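Local structure of solute-binding periplasmic protein of iron/siderophore ABC transporter (6B2Y) at residues A[91-96]-A[281-286]; A[328-333]-A[378-383]; A[160-165]-A[173-178]. The protein probably carries a chelated metal such as siderophore-bound iron through the periplasm of Yersinia pestis to an ABC transporter for uptake. All coordinates share one frame; numbering follows the deposited sequence.

Contact 1 of 3, residues A[91-96]-A[281-286]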
ATOM      1  N   LEU A  91       4.923  10.985  -4.790  1.00 25.76           N
ATOM      2  CA  LEU A  91       3.797  10.157  -5.198  1.00 26.16           C
ATOM      3  C   LEU A  91       2.692  10.094  -4.156  1.00 23.90           C
ATOM      4  O   LEU A  91       1.582   9.654  -4.479  1.00 29.24           O
ATOM      5  CB  LEU A  91       4.277   8.741  -5.545  1.00 28.74           C
ATOM      6  CG  LEU A  91       5.230   8.671  -6.742  1.00 26.67           C
ATOM      7  CD1 LEU A  91       5.522   7.228  -7.127  1.00 32.65           C
ATOM      8  CD2 LEU A  91       4.673   9.449  -7.937  1.00 34.15           C
ATOM      9  N   ASP A  92       2.941  10.539  -2.930  1.00 22.73           N
ATOM     10  CA  ASP A  92       1.890  10.693  -1.924  1.00 20.50           C
ATOM     11  C   ASP A  92       1.945  12.087  -1.304  1.00 23.13           C
ATOM     12  O   ASP A  92       2.069  12.230  -0.085  1.00 18.85           O
ATOM     13  CB  ASP A  92       2.004   9.618  -0.841  1.00 21.86           C
ATOM     14  CG  ASP A  92       0.743   9.505  -0.007  1.00 25.20           C
ATOM     15  OD1 ASP A  92      -0.208  10.272  -0.274  1.00 25.40           O
ATOM     16  OD2 ASP A  92       0.689   8.642   0.906  1.00 24.77           O
ATOM     17  N   PRO A  93       1.810  13.142  -2.119  1.00 24.95           N
ATOM     18  CA  PRO A  93       1.837  14.509  -1.562  1.00 20.47           C
ATOM     19  C   PRO A  93       0.767  14.790  -0.522  1.00 25.09           C
ATOM     20  O   PRO A  93       0.980  15.639   0.359  1.00 24.13           O
ATOM     21  CB  PRO A  93       1.632  15.391  -2.805  1.00 23.74           C
ATOM     22  CG  PRO A  93       0.948  14.490  -3.802  1.00 20.35           C
ATOM     23  CD  PRO A  93       1.591  13.153  -3.577  1.00 22.12           C
ATOM     24  N   GLN A  94      -0.394  14.135  -0.607  1.00 20.36           N
ATOM     25  CA  GLN A  94      -1.449  14.408   0.359  1.00 22.50           C
ATOM     26  C   GLN A  94      -1.044  13.969   1.760  1.00 24.04           C
ATOM     27  O   GLN A  94      -1.187  14.731   2.722  1.00 25.42           O
ATOM     28  CB  GLN A  94      -2.742  13.725  -0.068  1.00 25.16           C
ATOM     29  CG  GLN A  94      -3.239  14.181  -1.420  1.00 24.68           C
ATOM     30  CD  GLN A  94      -4.456  13.410  -1.827  1.00 23.25           C
ATOM     31  OE1 GLN A  94      -5.420  13.320  -1.063  1.00 25.54           O
ATOM     32  NE2 GLN A  94      -4.411  12.812  -3.008  1.00 24.46           N
ATOM     33  N   THR A  95      -0.569  12.727   1.909  1.00 23.96           N
ATOM     34  CA  THR A  95      -0.107  12.292   3.223  1.00 22.55           C
ATOM     35  C   THR A  95       1.046  13.159   3.705  1.00 22.06           C
ATOM     36  O   THR A  95       1.096  13.533   4.880  1.00 25.82           O
ATOM     37  CB  THR A  95       0.311  10.821   3.186  1.00 24.48           C
ATOM     38  OG1 THR A  95      -0.788  10.038   2.723  1.00 22.35           O
ATOM     39  CG2 THR A  95       0.716  10.339   4.572  1.00 21.35           C
ATOM     40  N   TYR A  96       1.971  13.497   2.805  1.00 21.69           N
ATOM     41  CA  TYR A  96       3.081  14.370   3.173  1.00 24.04           C
ATOM     42  C   TYR A  96       2.563  15.691   3.745  1.00 25.38           C
ATOM     43  O   TYR A  96       3.088  16.192   4.750  1.00 26.30           O
ATOM     44  CB  TYR A  96       3.967  14.610   1.952  1.00 25.21           C
ATOM     45  CG  TYR A  96       5.225  15.419   2.219  1.00 23.47           C
ATOM     46  CD1 TYR A  96       5.169  16.814   2.306  1.00 24.98           C
ATOM     47  CD2 TYR A  96       6.461  14.800   2.363  1.00 23.09           C
ATOM     48  CE1 TYR A  96       6.299  17.556   2.534  1.00 27.83           C
ATOM     49  CE2 TYR A  96       7.610  15.543   2.596  1.00 25.66           C
ATOM     50  CZ  TYR A  96       7.511  16.932   2.689  1.00 30.23           C
ATOM     51  OH  TYR A  96       8.627  17.704   2.922  1.00 30.38           O
ATOM     52  N   GLY A 281      -4.556   7.246  -6.800  1.00 24.08           N
ATOM     53  CA  GLY A 281      -4.111   8.086  -5.700  1.00 25.93           C
ATOM     54  C   GLY A 281      -3.873   9.522  -6.120  1.00 27.69           C
ATOM     55  O   GLY A 281      -3.030  10.230  -5.549  1.00 27.15           O
ATOM     56  N   LYS A 282      -4.612   9.964  -7.130  1.00 25.29           N
ATOM     57  CA  LYS A 282      -4.426  11.326  -7.620  1.00 26.10           C
ATOM     58  C   LYS A 282      -4.920  12.345  -6.601  1.00 28.62           C
ATOM     59  O   LYS A 282      -5.775  12.066  -5.752  1.00 25.46           O
ATOM     60  CB  LYS A 282      -5.156  11.527  -8.952  1.00 28.34           C
ATOM     61  CG  LYS A 282      -4.552  10.758 -10.113  1.00 29.29           C
ATOM     62  CD  LYS A 282      -3.113  11.164 -10.359  1.00 32.67           C
ATOM     63  CE  LYS A 282      -2.497  10.331 -11.471  1.00 38.00           C
ATOM     64  NZ  LYS A 282      -1.016  10.436 -11.436  1.00 44.17           N
ATOM     65  N   SER A 283      -4.369  13.553  -6.704  1.00 29.40           N
ATOM     66  CA  SER A 283      -4.716  14.699  -5.874  1.00 32.67           C
ATOM     67  C   SER A 283      -5.855  15.480  -6.519  1.00 32.86           C
ATOM     68  O   SER A 283      -5.913  15.576  -7.748  1.00 29.87           O
ATOM     69  CB  SER A 283      -3.506  15.611  -5.690  1.00 30.77           C
ATOM     70  OG  SER A 283      -2.599  15.062  -4.751  1.00 28.65           O
ATOM     71  N   PRO A 284      -6.766  16.020  -5.709  1.00 35.41           N
ATOM     72  CA  PRO A 284      -7.908  16.756  -6.267  1.00 38.80           C
ATOM     73  C   PRO A 284      -7.444  17.843  -7.222  1.00 41.22           C
ATOM     74  O   PRO A 284      -6.495  18.577  -6.941  1.00 41.63           O
ATOM     75  CB  PRO A 284      -8.593  17.346  -5.028  1.00 36.15           C
ATOM     76  CG  PRO A 284      -8.121  16.506  -3.886  1.00 35.97           C
ATOM     77  CD  PRO A 284      -6.733  16.070  -4.238  1.00 30.96           C
ATOM     78  N   GLY A 285      -8.097  17.915  -8.378  1.00 42.66           N
ATOM     79  CA  GLY A 285      -7.750  18.900  -9.381  1.00 45.24           C
ATOM     80  C   GLY A 285      -6.514  18.598 -10.193  1.00 49.69           C
ATOM     81  O   GLY A 285      -6.082  19.456 -10.970  1.00 47.29           O
ATOM     82  N   SER A 286      -5.922  17.415 -10.037  1.00 48.16           N
ATOM     83  CA  SER A 286      -4.761  17.058 -10.845  1.00 46.76           C
ATOM     84  C   SER A 286      -5.132  17.007 -12.323  1.00 51.73           C
ATOM     85  O   SER A 286      -6.277  16.722 -12.691  1.00 48.39           O
ATOM     86  CB  SER A 286      -4.203  15.703 -10.407  1.00 46.72           C
ATOM     87  OG  SER A 286      -4.798  14.657 -11.151  1.00 50.28           O
TER
HETATM   88  O   HOH W   1      -0.844   8.673  -3.842  1.00 31.10           O
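Gln94, in the first turn of helix 93-102, reaches across to the loop that follows strand 275-280 and meets Lys282, Ser283 and the ring of Pro284. Its CB points at that loop. CG lies anti to the carbonyl carbon (chi1 -60°) and passes Ser283 OG at 3.5 Å; from there the chain runs on extended, with CD also beside the hydroxyl. At the tip, NE2 gives a weak bond to the backbone carbonyl of Lys282, 3.2 Å from NE2 to O, bent to 121° at the hydrogen. NE2 also lies 3.4 Å from Ser283 OG and faces Pro284 CD. Its stronger partners lie in the same lobe as Lys282: OE1 accepts from Gln296 N, and NE2 donates to Leu293 O. The amide is thus held by main-chain atoms at both its oxygen and its nitrogen, which fixes its rotation. Beside it, the ring of Pro93 adds a looser touch, CG to Ser283 OG at 3.7 Å. A water bridges the backbones as well, 2.7 Å from Leu91 O and 3.2 Å from Gly281 O, though further acceptors compete for its protons. Two residues before Gln94, Asp92 is the N-cap of the helix: OD1 takes a weak bond from Thr95 N, while OD2 receives Thr95 OG1 at 2.7 Å from above the carboxylate plane and is also bonded to Tyr67 OH. The loop opposite forms a type II beta turn from Ser283 to Ser286, closed by Ser286 N on Ser283 O. The contact is a small, largely polar surface bridge between the two lobes, consistent with a bilobal periplasmic binding protein of the kind that serves siderophore transporters.

Contact 2 of 3, residues A[328-333]-A[378-383]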
ATOM      1  N   ALA A 328     -13.590   1.889  -6.090  1.00 23.82           N
ATOM      2  CA  ALA A 328     -12.205   2.336  -6.177  1.00 24.19           C
ATOM      3  C   ALA A 328     -11.520   2.212  -4.823  1.00 20.85           C
ATOM      4  O   ALA A 328     -12.137   2.411  -3.770  1.00 21.21           O
ATOM      5  CB  ALA A 328     -12.081   3.787  -6.682  1.00 27.35           C
ATOM      6  N   ILE A 329     -10.227   1.886  -4.874  1.00 23.08           N
ATOM      7  CA  ILE A 329      -9.397   1.678  -3.696  1.00 20.77           C
ATOM      8  C   ILE A 329      -8.119   2.502  -3.831  1.00 17.03           C
ATOM      9  O   ILE A 329      -7.596   2.686  -4.934  1.00 19.25           O
ATOM     10  CB  ILE A 329      -9.064   0.175  -3.512  1.00 19.92           C
ATOM     11  CG1 ILE A 329      -8.375  -0.055  -2.171  1.00 19.46           C
ATOM     12  CG2 ILE A 329      -8.206  -0.330  -4.686  1.00 17.25           C
ATOM     13  CD1 ILE A 329      -9.296   0.107  -0.973  1.00 21.10           C
ATOM     14  N   TRP A 330      -7.607   2.981  -2.695  1.00 20.27           N
ATOM     15  CA  TRP A 330      -6.361   3.754  -2.685  1.00 22.14           C
ATOM     16  C   TRP A 330      -5.187   2.884  -3.117  1.00 22.35           C
ATOM     17  O   TRP A 330      -4.952   1.812  -2.551  1.00 20.15           O
ATOM     18  CB  TRP A 330      -6.119   4.307  -1.284  1.00 19.96           C
ATOM     19  CG  TRP A 330      -5.023   5.325  -1.113  1.00 22.44           C
ATOM     20  CD1 TRP A 330      -4.900   6.528  -1.758  1.00 22.52           C
ATOM     21  CD2 TRP A 330      -3.942   5.260  -0.175  1.00 20.25           C
ATOM     22  NE1 TRP A 330      -3.793   7.211  -1.290  1.00 22.54           N
ATOM     23  CE2 TRP A 330      -3.190   6.456  -0.318  1.00 22.10           C
ATOM     24  CE3 TRP A 330      -3.536   4.311   0.778  1.00 22.14           C
ATOM     25  CZ2 TRP A 330      -2.057   6.720   0.444  1.00 19.49           C
ATOM     26  CZ3 TRP A 330      -2.403   4.573   1.538  1.00 22.98           C
ATOM     27  CH2 TRP A 330      -1.672   5.764   1.363  1.00 25.76           C
ATOM     28  N   HIS A 331      -4.435   3.359  -4.111  1.00 19.51           N
ATOM     29  CA  HIS A 331      -3.445   2.497  -4.733  1.00 19.68           C
ATOM     30  C   HIS A 331      -2.312   2.142  -3.785  1.00 19.02           C
ATOM     31  O   HIS A 331      -1.776   1.027  -3.859  1.00 19.61           O
ATOM     32  CB  HIS A 331      -2.869   3.143  -5.982  1.00 22.54           C
ATOM     33  CG  HIS A 331      -1.813   2.306  -6.620  1.00 23.49           C
ATOM     34  ND1 HIS A 331      -2.105   1.130  -7.278  1.00 21.65           N
ATOM     35  CD2 HIS A 331      -0.465   2.437  -6.653  1.00 24.28           C
ATOM     36  CE1 HIS A 331      -0.980   0.579  -7.697  1.00 21.90           C
ATOM     37  NE2 HIS A 331       0.027   1.361  -7.342  1.00 20.82           N
ATOM     38  N   ASN A 332      -1.947   3.051  -2.881  1.00 19.99           N
ATOM     39  CA  ASN A 332      -0.780   2.789  -2.047  1.00 18.96           C
ATOM     40  C   ASN A 332      -0.985   1.644  -1.070  1.00 19.26           C
ATOM     41  O   ASN A 332       0.011   1.182  -0.489  1.00 20.06           O
ATOM     42  CB  ASN A 332      -0.375   4.060  -1.309  1.00 20.34           C
ATOM     43  CG  ASN A 332       0.245   5.082  -2.240  1.00 25.12           C
ATOM     44  OD1 ASN A 332       1.079   4.745  -3.078  1.00 27.74           O
ATOM     45  ND2 ASN A 332      -0.177   6.338  -2.107  1.00 33.10           N
ATOM     46  N   TYR A 333      -2.219   1.147  -0.894  1.00 18.70           N
ATOM     47  CA  TYR A 333      -2.392  -0.107  -0.169  1.00 19.27           C
ATOM     48  C   TYR A 333      -1.729  -1.281  -0.897  1.00 21.05           C
ATOM     49  O   TYR A 333      -1.633  -2.382  -0.324  1.00 19.27           O
ATOM     50  CB  TYR A 333      -3.886  -0.412   0.071  1.00 18.81           C
ATOM     51  CG  TYR A 333      -4.580   0.547   1.044  1.00 22.45           C
ATOM     52  CD1 TYR A 333      -3.996   0.911   2.251  1.00 19.62           C
ATOM     53  CD2 TYR A 333      -5.836   1.072   0.742  1.00 21.78           C
ATOM     54  CE1 TYR A 333      -4.648   1.790   3.129  1.00 21.91           C
ATOM     55  CE2 TYR A 333      -6.481   1.942   1.602  1.00 19.94           C
ATOM     56  CZ  TYR A 333      -5.888   2.307   2.783  1.00 24.29           C
ATOM     57  OH  TYR A 333      -6.559   3.179   3.625  1.00 20.34           O
ATOM     58  N   GLY A 378      -9.578  12.436   4.916  1.00 28.24           N
ATOM     59  CA  GLY A 378      -9.667  12.115   3.506  1.00 28.76           C
ATOM     60  C   GLY A 378     -10.475  10.864   3.200  1.00 28.33           C
ATOM     61  O   GLY A 378     -11.262  10.364   4.008  1.00 26.90           O
ATOM     62  N   THR A 379     -10.253  10.356   1.991  1.00 24.77           N
ATOM     63  CA  THR A 379     -11.081   9.311   1.399  1.00 24.47           C
ATOM     64  C   THR A 379     -10.170   8.285   0.737  1.00 28.06           C
ATOM     65  O   THR A 379      -9.442   8.617  -0.203  1.00 25.29           O
ATOM     66  CB  THR A 379     -12.045   9.908   0.374  1.00 31.14           C
ATOM     67  OG1 THR A 379     -12.838  10.927   1.002  1.00 28.95           O
ATOM     68  CG2 THR A 379     -12.942   8.832  -0.230  1.00 28.10           C
ATOM     69  N   TYR A 380     -10.233   7.037   1.198  1.00 25.16           N
ATOM     70  CA  TYR A 380      -9.342   6.004   0.689  1.00 24.99           C
ATOM     71  C   TYR A 380     -10.065   4.870  -0.029  1.00 25.51           C
ATOM     72  O   TYR A 380      -9.406   3.957  -0.535  1.00 22.99           O
ATOM     73  CB  TYR A 380      -8.499   5.444   1.840  1.00 23.34           C
ATOM     74  CG  TYR A 380      -7.502   6.434   2.384  1.00 21.23           C
ATOM     75  CD1 TYR A 380      -7.856   7.334   3.386  1.00 28.84           C
ATOM     76  CD2 TYR A 380      -6.207   6.477   1.902  1.00 26.46           C
ATOM     77  CE1 TYR A 380      -6.934   8.236   3.904  1.00 26.56           C
ATOM     78  CE2 TYR A 380      -5.278   7.374   2.411  1.00 26.26           C
ATOM     79  CZ  TYR A 380      -5.652   8.256   3.404  1.00 24.31           C
ATOM     80  OH  TYR A 380      -4.718   9.155   3.903  1.00 31.10           O
ATOM     81  N   TRP A 381     -11.392   4.905  -0.094  1.00 22.98           N
ATOM     82  CA  TRP A 381     -12.160   3.946  -0.873  1.00 22.52           C
ATOM     83  C   TRP A 381     -13.504   4.594  -1.169  1.00 26.16           C
ATOM     84  O   TRP A 381     -13.901   5.554  -0.499  1.00 25.32           O
ATOM     85  CB  TRP A 381     -12.334   2.620  -0.124  1.00 22.22           C
ATOM     86  CG  TRP A 381     -12.796   2.780   1.280  1.00 27.56           C
ATOM     87  CD1 TRP A 381     -14.089   2.968   1.711  1.00 27.18           C
ATOM     88  CD2 TRP A 381     -11.982   2.765   2.457  1.00 24.48           C
ATOM     89  NE1 TRP A 381     -14.122   3.065   3.083  1.00 28.91           N
ATOM     90  CE2 TRP A 381     -12.843   2.945   3.565  1.00 25.65           C
ATOM     91  CE3 TRP A 381     -10.605   2.614   2.688  1.00 21.59           C
ATOM     92  CZ2 TRP A 381     -12.372   2.999   4.874  1.00 26.52           C
ATOM     93  CZ3 TRP A 381     -10.145   2.655   3.997  1.00 21.99           C
ATOM     94  CH2 TRP A 381     -11.023   2.845   5.072  1.00 29.13           C
ATOM     95  N   ILE A 382     -14.195   4.070  -2.181  1.00 26.50           N
ATOM     96  CA  ILE A 382     -15.501   4.609  -2.559  1.00 29.49           C
ATOM     97  C   ILE A 382     -16.226   3.609  -3.450  1.00 31.32           C
ATOM     98  O   ILE A 382     -15.608   2.877  -4.230  1.00 27.93           O
ATOM     99  CB  ILE A 382     -15.354   5.993  -3.245  1.00 30.08           C
ATOM    100  CG1 ILE A 382     -16.622   6.824  -3.041  1.00 35.10           C
ATOM    101  CG2 ILE A 382     -15.033   5.847  -4.724  1.00 30.40           C
ATOM    102  CD1 ILE A 382     -16.657   7.534  -1.716  1.00 37.42           C
ATOM    103  N   GLU A 383     -17.551   3.574  -3.328  1.00 31.64           N
ATOM    104  CA  GLU A 383     -18.394   2.825  -4.245  1.00 30.97           C
ATOM    105  C   GLU A 383     -19.037   3.784  -5.238  1.00 35.04           C
ATOM    106  O   GLU A 383     -19.483   4.873  -4.864  1.00 34.42           O
ATOM    107  CB  GLU A 383     -19.491   2.050  -3.511  1.00 33.07           C
ATOM    108  CG  GLU A 383     -19.193   1.722  -2.072  1.00 41.11           C
ATOM    109  CD  GLU A 383     -20.351   1.006  -1.389  1.00 46.48           C
ATOM    110  OE1 GLU A 383     -21.088   0.265  -2.077  1.00 43.18           O
ATOM    111  OE2 GLU A 383     -20.517   1.185  -0.162  1.00 43.64           O
TER
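Ala328 N donates to Ile382 O over 2.9 Å, nearly straight at 166°, and Ile382 N returns the bond to Ala328 O. This hydrogen-bonded pair adds strand 381-383 antiparallel to the edge of an otherwise parallel sheet, the core sheet of the C-terminal lobe. One residue on, Ile329 and Trp381 form the non-hydrogen-bonded pair, where Trp381 CA-H points at Ala328 O. A third backbone bond, Trp330 N to Tyr380 O at 3.0 Å, continues the backbone pairing just before chain 331-333 coils into a 3-10 turn.

The side chains divide between the two faces of the sheet. Ala328 CB and Ile382 CG2 meet on one, near helix 299-310. On the other, Ile329 CD1 rests against Trp381 CB, 4.0 Å away. Trp381 CG lies between its backbone N and carbonyl carbon (chi1 49°). The indole touches Pro360, Lys361 and Trp349.

Beyond the two bridged pairs the aromatic rings take over. Tyr380 turns its edge onto the face of Trp330 in a T-shaped stack, the phenol and pyrrole centroids 4.7 Å apart and the planes at 88°. The other face of the indole carries Asn332 CB, offset toward the rim, leaving Trp330 sandwiched between a ring edge and an aliphatic carbon. Trp330 CE3 in turn sits over the centre of the Tyr333 ring. The Tyr333 side chain crosses that of Tyr380 at about a right angle, and its OH lies 3.5 Å from Tyr380 CB and 3.6 Å from Trp381 CZ3, near the plane of the indole at its edge.

Contact 3 of 3, residues A[160-165]-A[173-178]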
ATOM      1  N   VAL A 160      18.303  -3.858   5.021  1.00 20.74           N
ATOM      2  CA  VAL A 160      17.292  -4.857   5.374  1.00 22.72           C
ATOM      3  C   VAL A 160      16.161  -4.769   4.353  1.00 18.77           C
ATOM      4  O   VAL A 160      15.639  -3.675   4.105  1.00 19.69           O
ATOM      5  CB  VAL A 160      16.752  -4.626   6.798  1.00 20.49           C
ATOM      6  CG1 VAL A 160      15.489  -5.447   7.037  1.00 19.61           C
ATOM      7  CG2 VAL A 160      17.825  -4.932   7.837  1.00 20.63           C
ATOM      8  N   PHE A 161      15.775  -5.921   3.779  1.00 17.85           N
ATOM      9  CA  PHE A 161      14.676  -5.996   2.817  1.00 19.03           C
ATOM     10  C   PHE A 161      13.387  -6.445   3.490  1.00 17.19           C
ATOM     11  O   PHE A 161      13.393  -7.381   4.292  1.00 18.12           O
ATOM     12  CB  PHE A 161      15.001  -6.952   1.666  1.00 17.93           C
ATOM     13  CG  PHE A 161      16.049  -6.424   0.741  1.00 20.81           C
ATOM     14  CD1 PHE A 161      15.699  -5.612  -0.335  1.00 24.95           C
ATOM     15  CD2 PHE A 161      17.389  -6.694   0.969  1.00 22.38           C
ATOM     16  CE1 PHE A 161      16.676  -5.101  -1.173  1.00 25.76           C
ATOM     17  CE2 PHE A 161      18.370  -6.179   0.127  1.00 23.88           C
ATOM     18  CZ  PHE A 161      18.008  -5.388  -0.939  1.00 26.12           C
ATOM     19  N   VAL A 162      12.286  -5.770   3.150  1.00 16.63           N
ATOM     20  CA  VAL A 162      10.935  -6.136   3.568  1.00 14.95           C
ATOM     21  C   VAL A 162      10.105  -6.403   2.317  1.00 17.69           C
ATOM     22  O   VAL A 162      10.548  -6.170   1.196  1.00 19.30           O
ATOM     23  CB  VAL A 162      10.269  -5.049   4.431  1.00 15.90           C
ATOM     24  CG1 VAL A 162      11.013  -4.874   5.749  1.00 20.61           C
ATOM     25  CG2 VAL A 162      10.180  -3.713   3.632  1.00 15.62           C
ATOM     26  N   ASP A 163       8.888  -6.916   2.515  1.00 14.97           N
ATOM     27  CA  ASP A 163       7.966  -7.027   1.388  1.00 16.03           C
ATOM     28  C   ASP A 163       6.525  -6.860   1.856  1.00 15.47           C
ATOM     29  O   ASP A 163       6.044  -7.637   2.694  1.00 15.72           O
ATOM     30  CB  ASP A 163       8.094  -8.366   0.660  1.00 17.52           C
ATOM     31  CG  ASP A 163       7.075  -8.491  -0.472  1.00 18.05           C
ATOM     32  OD1 ASP A 163       7.014  -7.577  -1.316  1.00 17.80           O
ATOM     33  OD2 ASP A 163       6.319  -9.489  -0.490  1.00 20.93           O
ATOM     34  N   PHE A 164       5.848  -5.863   1.280  1.00 16.44           N
ATOM     35  CA  PHE A 164       4.403  -5.668   1.365  1.00 16.69           C
ATOM     36  C   PHE A 164       3.754  -5.694  -0.006  1.00 19.83           C
ATOM     37  O   PHE A 164       2.539  -5.468  -0.115  1.00 18.57           O
ATOM     38  CB  PHE A 164       4.073  -4.325   2.038  1.00 15.48           C
ATOM     39  CG  PHE A 164       4.694  -4.159   3.384  1.00 15.25           C
ATOM     40  CD1 PHE A 164       4.206  -4.874   4.474  1.00 16.95           C
ATOM     41  CD2 PHE A 164       5.784  -3.301   3.558  1.00 16.45           C
ATOM     42  CE1 PHE A 164       4.759  -4.721   5.724  1.00 14.51           C
ATOM     43  CE2 PHE A 164       6.351  -3.145   4.802  1.00 16.37           C
ATOM     44  CZ  PHE A 164       5.846  -3.860   5.887  1.00 19.45           C
ATOM     45  N   ARG A 165       4.531  -5.959  -1.054  1.00 18.96           N
ATOM     46  CA  ARG A 165       4.101  -5.765  -2.431  1.00 19.45           C
ATOM     47  C   ARG A 165       3.938  -7.070  -3.191  1.00 16.03           C
ATOM     48  O   ARG A 165       2.930  -7.271  -3.872  1.00 19.01           O
ATOM     49  CB  ARG A 165       5.116  -4.873  -3.169  1.00 20.47           C
ATOM     50  CG  ARG A 165       4.523  -4.182  -4.419  1.00 23.52           C
ATOM     51  CD  ARG A 165       5.619  -3.607  -5.329  1.00 26.54           C
ATOM     52  NE  ARG A 165       6.590  -4.649  -5.632  1.00 35.02           N
ATOM     53  CZ  ARG A 165       7.875  -4.596  -5.306  1.00 34.86           C
ATOM     54  NH1 ARG A 165       8.358  -3.515  -4.699  1.00 36.11           N
ATOM     55  NH2 ARG A 165       8.675  -5.614  -5.608  1.00 31.91           N
ATOM     56  N   LEU A 173       3.037  -9.573   7.835  1.00 14.86           N
ATOM     57  CA  LEU A 173       3.323  -9.724   9.262  1.00 16.32           C
ATOM     58  C   LEU A 173       4.781 -10.075   9.520  1.00 16.27           C
ATOM     59  O   LEU A 173       5.397  -9.464  10.419  1.00 15.35           O
ATOM     60  CB  LEU A 173       2.359 -10.748   9.882  1.00 15.48           C
ATOM     61  CG  LEU A 173       0.912 -10.289   9.772  1.00 20.11           C
ATOM     62  CD1 LEU A 173      -0.016 -11.306  10.442  1.00 20.48           C
ATOM     63  CD2 LEU A 173       0.766  -8.898  10.423  1.00 19.74           C
ATOM     64  N   PRO A 174       5.396 -11.024   8.803  1.00 15.95           N
ATOM     65  CA  PRO A 174       6.855 -11.184   8.941  1.00 16.30           C
ATOM     66  C   PRO A 174       7.613  -9.886   8.723  1.00 16.40           C
ATOM     67  O   PRO A 174       8.582  -9.631   9.440  1.00 17.13           O
ATOM     68  CB  PRO A 174       7.192 -12.227   7.870  1.00 16.47           C
ATOM     69  CG  PRO A 174       5.974 -13.090   7.800  1.00 15.50           C
ATOM     70  CD  PRO A 174       4.824 -12.066   7.924  1.00 13.46           C
ATOM     71  N   SER A 175       7.218  -9.069   7.733  1.00 14.13           N
ATOM     72  CA  SER A 175       7.951  -7.824   7.498  1.00 15.66           C
ATOM     73  C   SER A 175       7.859  -6.896   8.704  1.00 16.77           C
ATOM     74  O   SER A 175       8.830  -6.212   9.049  1.00 17.60           O
ATOM     75  CB  SER A 175       7.416  -7.110   6.257  1.00 16.12           C
ATOM     76  OG  SER A 175       7.746  -7.822   5.078  1.00 16.68           O
ATOM     77  N   MET A 176       6.691  -6.842   9.351  1.00 14.36           N
ATOM     78  CA  MET A 176       6.569  -5.978  10.526  1.00 17.43           C
ATOM     79  C   MET A 176       7.372  -6.514  11.705  1.00 18.79           C
ATOM     80  O   MET A 176       7.961  -5.732  12.458  1.00 19.76           O
ATOM     81  CB  MET A 176       5.096  -5.806  10.931  1.00 12.39           C
ATOM     82  CG  MET A 176       4.228  -4.982   9.976  1.00 12.84           C
ATOM     83  SD  MET A 176       4.916  -3.338   9.628  1.00 18.87           S
ATOM     84  CE  MET A 176       4.996  -2.684  11.305  1.00 18.54           C
ATOM     85  N   ARG A 177       7.418  -7.842  11.899  1.00 14.22           N
ATOM     86  CA  ARG A 177       8.258  -8.358  12.978  1.00 15.86           C
ATOM     87  C   ARG A 177       9.723  -8.026  12.716  1.00 16.23           C
ATOM     88  O   ARG A 177      10.441  -7.567  13.622  1.00 17.32           O
ATOM     89  CB  ARG A 177       8.079  -9.877  13.141  1.00 16.20           C
ATOM     90  CG  ARG A 177       8.934 -10.444  14.300  1.00 16.54           C
ATOM     91  CD  ARG A 177       8.642 -11.940  14.594  1.00 15.35           C
ATOM     92  NE  ARG A 177       7.241 -12.139  14.966  1.00 16.09           N
ATOM     93  CZ  ARG A 177       6.311 -12.596  14.128  1.00 17.12           C
ATOM     94  NH1 ARG A 177       6.626 -12.931  12.885  1.00 15.13           N
ATOM     95  NH2 ARG A 177       5.053 -12.714  14.529  1.00 15.76           N
ATOM     96  N   LEU A 178      10.169  -8.218  11.472  1.00 16.69           N
ATOM     97  CA  LEU A 178      11.543  -7.898  11.090  1.00 16.89           C
ATOM     98  C   LEU A 178      11.877  -6.423  11.327  1.00 16.65           C
ATOM     99  O   LEU A 178      12.964  -6.092  11.827  1.00 16.47           O
ATOM    100  CB  LEU A 178      11.755  -8.263   9.619  1.00 17.20           C
ATOM    101  CG  LEU A 178      12.972  -7.673   8.917  1.00 19.68           C
ATOM    102  CD1 LEU A 178      14.227  -8.350   9.464  1.00 16.03           C
ATOM    103  CD2 LEU A 178      12.816  -7.960   7.429  1.00 21.18           C
TER
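Val160 CG1 and Leu178 CD2 meet tip to tip at 3.7 Å, joining edge strand 159-162 of the parallel sheet in the N-terminal lobe to helix 168-182, which follows it in the chain in a beta-alpha unit; the axes of 160-162 and 173-178 make 152°, nearly antiparallel. The apolar group is completed by Val162 CG1, which comes obliquely to the same methyl. Apart from these, Leu178 CD2 closely approaches a backbone carbonyl, 3.2 Å from Phe161 O.

Polar contacts gather where the strand ends. Ser175 OG is 2.9 Å from Asp163 O, but Asn171 O, one helical turn back, is also bonded to it and competes for the single proton. Asp163 N also lies 2.9 Å from Ser175 OG. Asp163 itself shapes the connection: OD1 accepts from Arg165 N at 3.0 Å in an Asx turn and from Asn166 N, while OD2 receives Ser167 N and Asn171 ND2.

Aromatic packing closes the far end. The Phe164 ring has Ser175 OG over one face, and its CE1 and CZ each approach Ser175 CB to 3.6 Å. Met176, its chain bent at chi2 and chi3, adds a Met-aromatic contact, SD standing oblique to the ring with Phe164 CZ its nearest atom at 3.9 Å.

Overall arrangement
Contacts 2 and 3 are buried and each belongs to one lobe, whereas contact 1 lies at the surface and joins the two. Contact 3 packs a helix on the edge strand of the N-terminal sheet through aliphatic and aromatic groups around a serine hydroxyl; contact 2 extends the C-terminal sheet by strand pairing and a cluster of edge-to-face and crossed aromatic rings. Contact 1 relies instead on an amide, backbone carbonyls and a water. Contacts 1 and 2 touch where Asp92 OD2 lies 3.4 Å from Trp330 CZ2, bringing the helix cap against the aromatic cluster. Contact 3 lies across the chain's centre from both, its own centre about 25 Å from that of contact 1 and about 23 Å from that of contact 2.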